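Local coordinates for probable quinone reductase Qor (NADPH:quinone reductase) (Zeta-crystallin homolog protein) (Mycobacterium tuberculosis, PDB 4RVU) that binds NADPH and probably passes electrons from it to quinone substrates, at residues Val92-Asn97 against Ala126-Leu131; Thr132-Leu137 against Ser284-Glu289; Ser139-Lys144 against Gly216-Tyr221; Gly159-Gln164 against Glu297-Ala302. One frame throughout, in Å; residues are numbered along the deposited sequence.

Contact 1 of 4, residues Val92-Asn97 against Ala126-Leu131; sequences VSASAN and ALLKGL. With NDP (NADPH dihydro-nicotinamide-adenine-dinucleotide phosphate), chain E.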
# COMPACT_ATOMS: atom_id res chain seq x y z
N VAL A 92 22.98 -15.12 16.71
CA VAL A 92 21.57 -15.42 16.50
C VAL A 92 21.20 -15.06 15.07
O VAL A 92 21.71 -14.08 14.52
CB VAL A 92 20.68 -14.69 17.55
CG1 VAL A 92 20.86 -13.18 17.49
CG2 VAL A 92 19.21 -15.08 17.39
N SER A 93 20.36 -15.88 14.46
CA SER A 93 19.92 -15.64 13.08
C SER A 93 18.46 -16.00 12.96
O SER A 93 17.96 -16.86 13.70
CB SER A 93 20.74 -16.48 12.10
OG SER A 93 20.40 -16.17 10.74
N ALA A 94 17.78 -15.33 12.04
CA ALA A 94 16.39 -15.61 11.72
C ALA A 94 16.32 -16.19 10.31
O ALA A 94 15.24 -16.35 9.76
CB ALA A 94 15.58 -14.32 11.77
N SER A 95 17.49 -16.52 9.76
CA SER A 95 17.59 -16.95 8.37
C SER A 95 18.34 -18.27 8.23
O SER A 95 18.94 -18.53 7.19
CB SER A 95 18.31 -15.87 7.56
OG SER A 95 17.61 -14.64 7.65
N ALA A 96 18.30 -19.09 9.27
CA ALA A 96 19.04 -20.34 9.30
C ALA A 96 18.34 -21.40 8.47
O ALA A 96 17.16 -21.28 8.15
CB ALA A 96 19.23 -20.82 10.75
N ASN A 97 19.10 -22.44 8.10
CA ASN A 97 18.53 -23.61 7.45
C ASN A 97 18.49 -24.75 8.45
O ASN A 97 19.53 -25.11 9.01
CB ASN A 97 19.40 -24.03 6.26
CG ASN A 97 18.76 -25.14 5.43
OD1 ASN A 97 17.54 -25.20 5.28
ND2 ASN A 97 19.60 -26.02 4.88
N ALA A 126 13.72 -13.11 20.47
CA ALA A 126 13.67 -11.70 20.08
C ALA A 126 13.96 -11.42 18.61
O ALA A 126 13.37 -10.50 18.04
CB ALA A 126 14.61 -10.87 20.96
N LEU A 127 14.89 -12.16 18.00
CA LEU A 127 15.42 -11.73 16.70
C LEU A 127 14.44 -11.70 15.52
O LEU A 127 14.21 -10.65 14.95
CB LEU A 127 16.68 -12.51 16.30
CG LEU A 127 17.35 -11.84 15.08
CD1 LEU A 127 17.99 -10.49 15.45
CD2 LEU A 127 18.35 -12.74 14.36
N LEU A 128 13.89 -12.85 15.13
CA LEU A 128 13.01 -12.85 13.95
C LEU A 128 11.82 -11.93 14.17
O LEU A 128 11.49 -11.10 13.31
CB LEU A 128 12.51 -14.27 13.63
CG LEU A 128 11.84 -14.44 12.25
CD1 LEU A 128 12.00 -15.87 11.73
CD2 LEU A 128 10.36 -14.08 12.29
N LYS A 129 11.19 -12.05 15.32
CA LYS A 129 10.01 -11.25 15.60
C LYS A 129 10.35 -9.77 15.84
O LYS A 129 9.58 -8.87 15.46
CB LYS A 129 9.25 -11.85 16.77
CG LYS A 129 8.69 -13.25 16.48
CD LYS A 129 8.24 -13.88 17.81
CE LYS A 129 8.45 -15.39 17.88
NZ LYS A 129 9.82 -15.89 17.50
N GLY A 130 11.50 -9.52 16.45
CA GLY A 130 11.97 -8.16 16.68
C GLY A 130 12.38 -7.42 15.42
O GLY A 130 12.11 -6.21 15.29
N LEU A 131 13.04 -8.13 14.50
CA LEU A 131 13.38 -7.56 13.19
C LEU A 131 12.09 -7.23 12.46
O LEU A 131 11.99 -6.23 11.73
CB LEU A 131 14.23 -8.53 12.36
CG LEU A 131 15.66 -8.84 12.81
CD1 LEU A 131 16.25 -10.00 12.00
CD2 LEU A 131 16.55 -7.61 12.67
PA NDP E . 1.97 -15.29 17.67
O1A NDP E . 2.85 -15.54 18.87
O2A NDP E . 1.38 -13.93 17.47
O5B NDP E . 0.78 -16.38 17.67
C5B NDP E . -0.35 -16.20 16.83
C4B NDP E . -1.42 -15.47 17.63
O4B NDP E . -2.47 -15.00 16.78
C3B NDP E . -2.09 -16.40 18.63
O3B NDP E . -1.39 -16.42 19.87
C2B NDP E . -3.48 -15.82 18.76
O2B NDP E . -3.56 -14.96 19.89
C1B NDP E . -3.71 -15.02 17.48
N9A NDP E . -4.75 -15.73 16.71
C8A NDP E . -5.94 -15.21 16.35
N7A NDP E . -6.68 -16.12 15.67
C5A NDP E . -5.95 -17.25 15.59
C6A NDP E . -6.14 -18.60 15.00
N6A NDP E . -7.27 -18.92 14.35
N1A NDP E . -5.13 -19.49 15.14
C2A NDP E . -4.00 -19.17 15.79
N3A NDP E . -3.76 -17.97 16.35
C4A NDP E . -4.69 -16.99 16.28
O3 NDP E . 2.79 -15.71 16.36
PN NDP E . 4.13 -14.96 15.92
O1N NDP E . 4.42 -13.86 16.90
O2N NDP E . 5.17 -16.02 15.63
O5D NDP E . 3.71 -14.29 14.53
C5D NDP E . 2.63 -13.35 14.47
C4D NDP E . 2.08 -13.29 13.06
O4D NDP E . 2.97 -12.55 12.22
C3D NDP E . 1.96 -14.67 12.45
O3D NDP E . 0.78 -14.71 11.66
C2D NDP E . 3.17 -14.79 11.54
O2D NDP E . 2.86 -15.62 10.42
C1D NDP E . 3.41 -13.35 11.13
N1N NDP E . 4.81 -13.03 10.86
C2N NDP E . 5.11 -12.40 9.72
C3N NDP E . 6.40 -12.04 9.38
C7N NDP E . 6.66 -11.34 8.08
O7N NDP E . 7.79 -10.96 7.82
N7N NDP E . 5.64 -11.14 7.25
C4N NDP E . 7.56 -12.34 10.31
C5N NDP E . 7.10 -13.02 11.52
C6N NDP E . 5.77 -13.33 11.75
P2B NDP E . -4.99 -14.49 20.46
O1X NDP E . -5.97 -14.92 19.41
O2X NDP E . -5.13 -15.21 21.77
O3X NDP E . -4.85 -13.00 20.62
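Both leucines of helix 120-140 that meet the end of strand 90-93 carry CG anti to the backbone N, Leu-127 at chi1 -169° and Leu-128 at chi1 -167°, but they part at the second torsion. In Leu-127 a chi2 of 71° lays CD2 against the backbone where the strand runs out, 3.5 Å from Ala-94 N and just as near the CA of Ser-93. Val-92 crosses the same leucine obliquely, its CG2 3.8 Å from Leu-127 CB. Ala-94 points its methyl at the helix and sits on the root of Leu-128, Ala-94 CB to Leu-128 CB being 3.6 Å. Leu-128 then reaches on past Ala-94: CD1 stays beside that methyl, while CD2 comes 3.5 Å from C5N of the NADPH nicotinamide. At the end of the strand, Ser-93 directs its CB away from the helix and closes an ST turn, OG accepting from Ser-95 N at 3.1 Å, and also bonds Leu-110 O. Lys-129 starts out away from the strand, but bends at chi3 and chi4 bring NZ back to a salt bridge with Glu-66 and a bond to Asn-44 OD1. The side chains that meet are all apolar and also pack on the strand backbone, so close packing joins strand and helix here, with polar ties made beside it, and Leu-128 offers the dihydronicotinamide ring a hydrocarbon surface rather than a polar partner.

Contact 2 of 4, residues Thr132-Leu137 against Ser284-Glu289; sequences TAHYLL and SWRAAE. With NDP (NADPH dihydro-nicotinamide-adenine-dinucleotide phosphate), chain E.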
# COMPACT_ATOMS: atom_id res chain seq x y z
N THR A 132 11.08 -8.07 12.65
CA THR A 132 9.78 -7.84 12.01
C THR A 132 9.10 -6.61 12.60
O THR A 132 8.63 -5.76 11.86
CB THR A 132 8.88 -9.07 12.14
OG1 THR A 132 9.52 -10.18 11.48
CG2 THR A 132 7.52 -8.81 11.49
N ALA A 133 9.06 -6.50 13.93
CA ALA A 133 8.51 -5.30 14.55
C ALA A 133 9.27 -4.06 14.08
O ALA A 133 8.66 -3.02 13.79
CB ALA A 133 8.52 -5.41 16.07
N HIS A 134 10.59 -4.16 13.97
CA HIS A 134 11.39 -3.02 13.52
C HIS A 134 10.95 -2.56 12.13
O HIS A 134 10.66 -1.37 11.93
CB HIS A 134 12.88 -3.35 13.49
CG HIS A 134 13.74 -2.18 13.13
ND1 HIS A 134 14.01 -1.83 11.82
CD2 HIS A 134 14.37 -1.26 13.90
CE1 HIS A 134 14.78 -0.75 11.81
NE2 HIS A 134 15.01 -0.39 13.06
N TYR A 135 10.92 -3.47 11.17
CA TYR A 135 10.60 -3.04 9.80
C TYR A 135 9.16 -2.55 9.71
O TYR A 135 8.85 -1.62 8.94
CB TYR A 135 10.99 -4.10 8.74
CG TYR A 135 10.00 -5.23 8.45
CD1 TYR A 135 8.77 -4.98 7.84
CD2 TYR A 135 10.34 -6.56 8.70
CE1 TYR A 135 7.89 -5.99 7.55
CE2 TYR A 135 9.46 -7.59 8.41
CZ TYR A 135 8.24 -7.30 7.83
OH TYR A 135 7.34 -8.30 7.52
N LEU A 136 8.28 -3.15 10.50
CA LEU A 136 6.87 -2.73 10.51
C LEU A 136 6.72 -1.29 11.01
O LEU A 136 5.96 -0.51 10.44
CB LEU A 136 6.02 -3.70 11.33
CG LEU A 136 5.67 -5.05 10.70
CD1 LEU A 136 4.97 -5.98 11.71
CD2 LEU A 136 4.83 -4.89 9.43
N LEU A 137 7.46 -0.95 12.07
CA LEU A 137 7.35 0.36 12.73
C LEU A 137 8.25 1.43 12.14
O LEU A 137 8.01 2.62 12.34
CB LEU A 137 7.68 0.23 14.21
CG LEU A 137 6.70 -0.57 15.05
CD1 LEU A 137 7.30 -0.83 16.42
CD2 LEU A 137 5.40 0.19 15.18
N SER A 284 22.11 -5.76 9.66
CA SER A 284 22.88 -5.33 10.82
C SER A 284 22.30 -4.08 11.45
O SER A 284 22.36 -3.92 12.67
CB SER A 284 24.35 -5.11 10.45
OG SER A 284 25.01 -6.35 10.27
N TRP A 285 21.76 -3.20 10.62
CA TRP A 285 21.14 -1.98 11.10
C TRP A 285 19.92 -2.28 11.96
O TRP A 285 19.80 -1.77 13.08
CB TRP A 285 20.77 -1.08 9.91
CG TRP A 285 19.79 0.01 10.25
CD1 TRP A 285 19.95 0.98 11.19
CD2 TRP A 285 18.51 0.23 9.65
NE1 TRP A 285 18.85 1.80 11.22
CE2 TRP A 285 17.95 1.36 10.28
CE3 TRP A 285 17.79 -0.41 8.64
CZ2 TRP A 285 16.69 1.86 9.92
CZ3 TRP A 285 16.54 0.09 8.29
CH2 TRP A 285 16.00 1.21 8.93
N ARG A 286 19.02 -3.11 11.44
CA ARG A 286 17.82 -3.50 12.19
C ARG A 286 18.16 -4.28 13.47
O ARG A 286 17.55 -4.06 14.52
CB ARG A 286 16.87 -4.31 11.31
CG ARG A 286 16.46 -3.60 10.02
CD ARG A 286 15.20 -4.21 9.41
NE ARG A 286 14.94 -3.67 8.07
CZ ARG A 286 14.24 -2.57 7.82
NH1 ARG A 286 14.06 -2.17 6.57
NH2 ARG A 286 13.71 -1.87 8.82
N ALA A 287 19.10 -5.20 13.38
CA ALA A 287 19.49 -6.01 14.54
C ALA A 287 20.07 -5.11 15.63
O ALA A 287 19.76 -5.27 16.81
CB ALA A 287 20.48 -7.08 14.13
N ALA A 288 20.91 -4.16 15.24
CA ALA A 288 21.48 -3.21 16.19
C ALA A 288 20.43 -2.33 16.86
O ALA A 288 20.47 -2.12 18.08
CB ALA A 288 22.55 -2.35 15.52
N GLU A 289 19.47 -1.80 16.09
CA GLU A 289 18.39 -1.01 16.69
C GLU A 289 17.55 -1.87 17.63
O GLU A 289 17.09 -1.40 18.67
CB GLU A 289 17.53 -0.31 15.62
CG GLU A 289 18.30 0.64 14.70
CD GLU A 289 17.46 1.83 14.20
OE1 GLU A 289 16.21 1.73 14.14
OE2 GLU A 289 18.06 2.88 13.87
PA NDP E . 1.97 -15.29 17.67
O1A NDP E . 2.85 -15.54 18.87
O2A NDP E . 1.38 -13.93 17.47
O5B NDP E . 0.78 -16.38 17.67
C5B NDP E . -0.35 -16.20 16.83
C4B NDP E . -1.42 -15.47 17.63
O4B NDP E . -2.47 -15.00 16.78
C3B NDP E . -2.09 -16.40 18.63
O3B NDP E . -1.39 -16.42 19.87
C2B NDP E . -3.48 -15.82 18.76
O2B NDP E . -3.56 -14.96 19.89
C1B NDP E . -3.71 -15.02 17.48
N9A NDP E . -4.75 -15.73 16.71
C8A NDP E . -5.94 -15.21 16.35
N7A NDP E . -6.68 -16.12 15.67
C5A NDP E . -5.95 -17.25 15.59
C6A NDP E . -6.14 -18.60 15.00
N6A NDP E . -7.27 -18.92 14.35
N1A NDP E . -5.13 -19.49 15.14
C2A NDP E . -4.00 -19.17 15.79
N3A NDP E . -3.76 -17.97 16.35
C4A NDP E . -4.69 -16.99 16.28
O3 NDP E . 2.79 -15.71 16.36
PN NDP E . 4.13 -14.96 15.92
O1N NDP E . 4.42 -13.86 16.90
O2N NDP E . 5.17 -16.02 15.63
O5D NDP E . 3.71 -14.29 14.53
C5D NDP E . 2.63 -13.35 14.47
C4D NDP E . 2.08 -13.29 13.06
O4D NDP E . 2.97 -12.55 12.22
C3D NDP E . 1.96 -14.67 12.45
O3D NDP E . 0.78 -14.71 11.66
C2D NDP E . 3.17 -14.79 11.54
O2D NDP E . 2.86 -15.62 10.42
C1D NDP E . 3.41 -13.35 11.13
N1N NDP E . 4.81 -13.03 10.86
C2N NDP E . 5.11 -12.40 9.72
C3N NDP E . 6.40 -12.04 9.38
C7N NDP E . 6.66 -11.34 8.08
O7N NDP E . 7.79 -10.96 7.82
N7N NDP E . 5.64 -11.14 7.25
C4N NDP E . 7.56 -12.34 10.31
C5N NDP E . 7.10 -13.02 11.52
C6N NDP E . 5.77 -13.33 11.75
P2B NDP E . -4.99 -14.49 20.46
O1X NDP E . -5.97 -14.92 19.41
O2X NDP E . -5.13 -15.21 21.77
O3X NDP E . -4.85 -13.00 20.62
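Helices 120-140 and 280-295 cross steeply here, the axes of their segments 103° apart and 9.7 Å from each other at closest, with His-134 facing Arg-286 at the crossing. His-134 holds CG anti to the backbone N (chi1 -176°), which carries its ring across to the second helix, where Trp-285, Arg-286 and Glu-289, from about one turn, gather round it. Arg-286 CA lies over one ring face in a CH-pi contact. Both ring nitrogens are engaged in the ring plane: Arg-286 NH2 donates to ND1 at 3.0 Å, and NE2 donates to Glu-289 OE1 at 2.7 Å in a nearly straight bond. The carboxylate is met from above its own plane, and Lys-138 gives OE1 a second partner through a salt bridge. CE1, between the nitrogens, points into the face of Trp-285, 3.7 Å from CH2, making an edge-to-face pair with planes at 89°. The guanidinium of Arg-286 is layered between Trp-285 CZ3 and Tyr-135 CB, the latter 3.5 Å from NH2, while its NE bonds Phe-276 O and NH1 meets Glu-282. With ND1 accepting and NE2 donating, the imidazole fits the neutral form, and the nearby guanidinium would probably disfavour a second proton. On the neighbouring residue, Tyr-135 swings its ring away to the cofactor, and OH donates to the carboxamide O7N of NADPH at 2.7 Å. This is a His-carboxylate hydrogen bond at a helix crossing, on the helix whose next residue, Tyr-135, binds the nicotinamide carboxamide.

Contact 3 of 4, residues Ser139-Lys144 against Gly216-Tyr221; sequences SVYPVK and GVQAVY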
# COMPACT_ATOMS: atom_id res chain seq x y z
N SER A 139 9.76 1.16 8.72
CA SER A 139 9.87 1.11 7.26
C SER A 139 8.53 0.98 6.54
O SER A 139 8.25 1.73 5.60
CB SER A 139 10.80 -0.04 6.83
OG SER A 139 12.10 0.15 7.36
N VAL A 140 7.72 0.00 6.95
CA VAL A 140 6.41 -0.19 6.30
C VAL A 140 5.48 0.99 6.56
O VAL A 140 4.93 1.59 5.62
CB VAL A 140 5.77 -1.53 6.71
CG1 VAL A 140 4.32 -1.58 6.26
CG2 VAL A 140 6.56 -2.70 6.11
N TYR A 141 5.29 1.33 7.82
CA TYR A 141 4.66 2.58 8.19
C TYR A 141 5.50 3.19 9.29
O TYR A 141 5.53 2.67 10.40
CB TYR A 141 3.20 2.40 8.65
CG TYR A 141 2.67 3.72 9.20
CD1 TYR A 141 2.38 4.77 8.34
CD2 TYR A 141 2.56 3.94 10.56
CE1 TYR A 141 1.94 6.00 8.83
CE2 TYR A 141 2.14 5.15 11.06
CZ TYR A 141 1.83 6.18 10.19
OH TYR A 141 1.41 7.39 10.69
N PRO A 142 6.19 4.30 9.00
CA PRO A 142 7.07 4.89 10.01
C PRO A 142 6.27 5.64 11.06
O PRO A 142 5.90 6.80 10.83
CB PRO A 142 7.95 5.86 9.20
CG PRO A 142 7.43 5.80 7.74
CD PRO A 142 6.10 5.12 7.78
N VAL A 143 6.02 5.00 12.20
CA VAL A 143 5.19 5.60 13.23
C VAL A 143 5.84 6.88 13.75
O VAL A 143 7.07 7.00 13.77
CB VAL A 143 4.90 4.64 14.40
CG1 VAL A 143 4.08 3.42 13.91
CG2 VAL A 143 6.20 4.19 15.08
N LYS A 144 5.01 7.84 14.15
CA LYS A 144 5.51 9.07 14.74
C LYS A 144 4.77 9.32 16.04
O LYS A 144 3.68 8.78 16.26
CB LYS A 144 5.31 10.24 13.77
CG LYS A 144 3.88 10.37 13.31
CD LYS A 144 3.74 11.44 12.23
CE LYS A 144 2.27 11.69 11.90
NZ LYS A 144 1.61 10.49 11.30
N GLY A 216 -10.08 7.08 13.37
CA GLY A 216 -9.50 5.81 12.99
C GLY A 216 -8.01 5.85 13.28
O GLY A 216 -7.47 6.89 13.68
N VAL A 217 -7.34 4.71 13.09
CA VAL A 217 -5.91 4.59 13.37
C VAL A 217 -5.02 4.93 12.16
O VAL A 217 -5.42 4.72 11.01
CB VAL A 217 -5.57 3.19 13.94
CG1 VAL A 217 -6.17 3.00 15.34
CG2 VAL A 217 -6.05 2.09 12.99
N GLN A 218 -3.82 5.44 12.41
CA GLN A 218 -2.91 5.78 11.31
C GLN A 218 -2.39 4.54 10.59
O GLN A 218 -2.00 4.60 9.41
CB GLN A 218 -1.73 6.63 11.81
CG GLN A 218 -2.04 8.13 11.89
CD GLN A 218 -3.04 8.47 12.97
OE1 GLN A 218 -2.89 8.04 14.12
NE2 GLN A 218 -4.07 9.23 12.61
N ALA A 219 -2.37 3.41 11.29
CA ALA A 219 -1.93 2.14 10.71
C ALA A 219 -2.53 0.97 11.47
O ALA A 219 -2.76 1.05 12.67
CB ALA A 219 -0.42 2.05 10.71
N VAL A 220 -2.78 -0.13 10.76
CA VAL A 220 -3.13 -1.38 11.42
C VAL A 220 -2.04 -2.39 11.13
O VAL A 220 -1.64 -2.56 9.98
CB VAL A 220 -4.44 -1.97 10.86
CG1 VAL A 220 -4.69 -3.36 11.47
CG2 VAL A 220 -5.61 -1.03 11.15
N TYR A 221 -1.54 -3.04 12.18
CA TYR A 221 -0.62 -4.15 11.99
C TYR A 221 -1.40 -5.43 12.22
O TYR A 221 -1.71 -5.78 13.37
CB TYR A 221 0.57 -4.01 12.94
CG TYR A 221 1.40 -2.78 12.64
CD1 TYR A 221 2.24 -2.74 11.53
CD2 TYR A 221 1.32 -1.65 13.44
CE1 TYR A 221 3.00 -1.60 11.24
CE2 TYR A 221 2.08 -0.51 13.17
CZ TYR A 221 2.91 -0.50 12.07
OH TYR A 221 3.66 0.63 11.81
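Tyr-141 and Tyr-221 meet at about a right angle, the hydroxyl of Tyr-221 coming in at the edge of the Tyr-141 ring and in its plane. CG of Tyr-141 stands anti to the backbone N (chi1 172°), so the ring leaves the end of helix 120-140 and lies against Gln-218 and Ala-219. Its CD2 meets the methyl of Ala-219 obliquely, 3.5 Å from CB, and its far end reaches Gln-218, where OH is 3.4 Å from CB. Gln-218 O lies over one face of the ring, toward the rim, and the Gln-218 amide is turned 40° from the ring plane. Tyr-221 comes from the other end of the segment, its OH 3.7 Å from Tyr-141 CB and 3.5 Å from Val-143 CG1, which lies at the edge of the Tyr-221 ring. That hydroxyl also lies close to Tyr-141 O but is bonded to Leu-136 O, in the last turns of the helix. Strand 217-222 belongs to the six-stranded parallel sheet of the Rossmann-type nucleotide-binding domain, pairing there with strands 148-151 and 240-244, and the chain from Tyr-141 to Lys-144 leads from helix 120-140 toward the first of these. The chain turns a corner at Gln-218, whose OE1 accepts from Thr-148 N. At the outer end Asp-147 bonds Tyr-141 OH and forms a salt bridge with Lys-144, whose NZ makes a further weak bond, 3.2 Å, to Tyr-141 OH. On the helix side, Val-140 O bonds Tyr-267 OH of the second subunit.

Contact 4 of 4, residues Gly159-Gln164 against Glu297-Ala302; sequences GLILTQ and EAITVA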
# COMPACT_ATOMS: atom_id res chain seq x y z
N GLY A 159 3.32 -9.32 18.48
CA GLY A 159 2.41 -8.37 19.10
C GLY A 159 2.98 -7.62 20.29
O GLY A 159 2.85 -6.39 20.38
N LEU A 160 3.59 -8.35 21.22
CA LEU A 160 4.13 -7.73 22.42
C LEU A 160 5.31 -6.82 22.08
O LEU A 160 5.49 -5.78 22.71
CB LEU A 160 4.54 -8.79 23.45
CG LEU A 160 3.42 -9.55 24.15
CD1 LEU A 160 4.02 -10.74 24.90
CD2 LEU A 160 2.68 -8.63 25.12
N ILE A 161 6.11 -7.20 21.09
CA ILE A 161 7.24 -6.36 20.70
C ILE A 161 6.76 -5.08 20.01
O ILE A 161 7.25 -3.99 20.31
CB ILE A 161 8.27 -7.12 19.81
CG1 ILE A 161 8.85 -8.31 20.58
CG2 ILE A 161 9.42 -6.20 19.42
CD1 ILE A 161 9.77 -9.22 19.74
N LEU A 162 5.79 -5.22 19.11
CA LEU A 162 5.19 -4.06 18.45
C LEU A 162 4.64 -3.08 19.48
O LEU A 162 4.85 -1.86 19.38
CB LEU A 162 4.07 -4.48 17.48
CG LEU A 162 4.52 -5.02 16.12
CD1 LEU A 162 3.36 -5.66 15.39
CD2 LEU A 162 5.13 -3.89 15.28
N THR A 163 3.94 -3.62 20.47
CA THR A 163 3.24 -2.79 21.45
C THR A 163 4.24 -2.00 22.30
O THR A 163 4.13 -0.78 22.41
CB THR A 163 2.34 -3.65 22.33
OG1 THR A 163 1.35 -4.26 21.49
CG2 THR A 163 1.65 -2.82 23.40
N GLN A 164 5.24 -2.70 22.83
CA GLN A 164 6.26 -2.03 23.63
C GLN A 164 7.01 -0.99 22.84
O GLN A 164 7.22 0.13 23.33
CB GLN A 164 7.25 -3.05 24.18
CG GLN A 164 6.65 -4.05 25.14
CD GLN A 164 7.70 -5.03 25.61
OE1 GLN A 164 8.51 -4.72 26.48
NE2 GLN A 164 7.71 -6.22 25.00
N GLU A 297 15.86 -1.00 27.71
CA GLU A 297 14.56 -1.40 28.25
C GLU A 297 13.42 -0.62 27.61
O GLU A 297 12.34 -0.49 28.19
CB GLU A 297 14.52 -1.33 29.78
CG GLU A 297 15.48 -2.31 30.46
CD GLU A 297 15.35 -2.31 31.98
OE1 GLU A 297 16.13 -1.60 32.64
OE2 GLU A 297 14.48 -3.03 32.50
N ALA A 298 13.67 -0.09 26.42
CA ALA A 298 12.60 0.44 25.57
C ALA A 298 11.63 -0.70 25.29
O ALA A 298 10.41 -0.50 25.21
CB ALA A 298 13.15 0.99 24.27
N ILE A 299 12.18 -1.89 25.12
CA ILE A 299 11.38 -3.11 25.08
C ILE A 299 12.03 -4.15 25.97
O ILE A 299 13.24 -4.08 26.25
CB ILE A 299 11.24 -3.69 23.65
CG1 ILE A 299 12.56 -4.31 23.18
CG2 ILE A 299 10.70 -2.65 22.66
CD1 ILE A 299 12.46 -4.96 21.80
N THR A 300 11.23 -5.11 26.42
CA THR A 300 11.74 -6.27 27.15
C THR A 300 11.10 -7.51 26.54
O THR A 300 9.88 -7.67 26.57
CB THR A 300 11.40 -6.19 28.65
OG1 THR A 300 12.07 -5.06 29.23
CG2 THR A 300 11.85 -7.47 29.39
N VAL A 301 11.92 -8.40 25.97
CA VAL A 301 11.40 -9.60 25.32
C VAL A 301 11.43 -10.74 26.30
O VAL A 301 12.50 -11.25 26.64
CB VAL A 301 12.20 -9.97 24.07
CG1 VAL A 301 11.62 -11.23 23.43
CG2 VAL A 301 12.19 -8.81 23.07
N ALA A 302 10.26 -11.15 26.78
CA ALA A 302 10.18 -12.23 27.76
C ALA A 302 10.19 -13.56 27.03
O ALA A 302 9.79 -13.64 25.87
CB ALA A 302 8.92 -12.09 28.60
O HOH W 1 7.82 0.57 26.00
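Helix 157-168 follows the glycine-rich turn of the Rossmann-type NADPH domain, and Gly-159 appears to be the last glycine of its GxGxxG pattern; farther along, the helix packs on the loop that joins helix 280-295 to strand 303-308. Glu-297, the first residue to leave helical angles, forms a Schellman motif with its positive phi. Gln-164 makes the polar join. Its CG is anti to the carbonyl carbon (chi1 -64°) and the chain runs extended, so the terminal amide comes alongside the backbone of Thr-300 and bonds it twice: OE1 accepts from Thr-300 N at 2.7 Å, and NE2 donates to Thr-300 O at 3.0 Å. NE2 also donates to Leu-160 O, one turn back, at 3.2 Å. Both of its acceptors lie within a few degrees of the Gln-164 amide plane, although NE2 stands well above the plane of each carbonyl it meets. At the backbone of the same residue, a water donates to Gln-164 O and to Ala-298 O and so ties together two carbonyls that could not bond each other. The inner side is apolar: Ile-299 lays CG2 on Gln-164 CB at 3.8 Å and points CD1 at Ile-161 CG2, and Ile-161 CD1 meets Val-301 CG2 at 4.1 Å. Helix 120-140 backs these residues, Ala-133 against Ile-161 and Ser-125 against Val-301. Three hydrogen bonds thus fix the rotation of the Gln-164 amide, which serves both the donor and the acceptor of one peptide residue in a loop without regular structure.

Helix 120-140 is the common spine of contacts 1, 2 and 3, which follow one another along it; contacts 1 and 3 lie 23 Å apart, centre to centre, without touching. Contacts 1 and 2 meet where Leu-131 CD2 packs 3.6 Å from Arg-286 CB, and both touch NADPH at its nicotinamide, contact 1 also near a phosphate oxygen. Contact 2 joins contact 3 through a probable hydrogen bond of 2.9 Å between Leu-136 O and Tyr-221 OH. Contact 4 packs against the same helix, Ile-161 CG2 being 3.6 Å from Ala-133 CB of contact 2 and Val-301 CG2 3.8 Å from Ala-126 CB of contact 1. The meeting side chains of contacts 3 and 4 stay farther off, Tyr-221 about 9 Å and Ile-161 about 8 Å from the ligand.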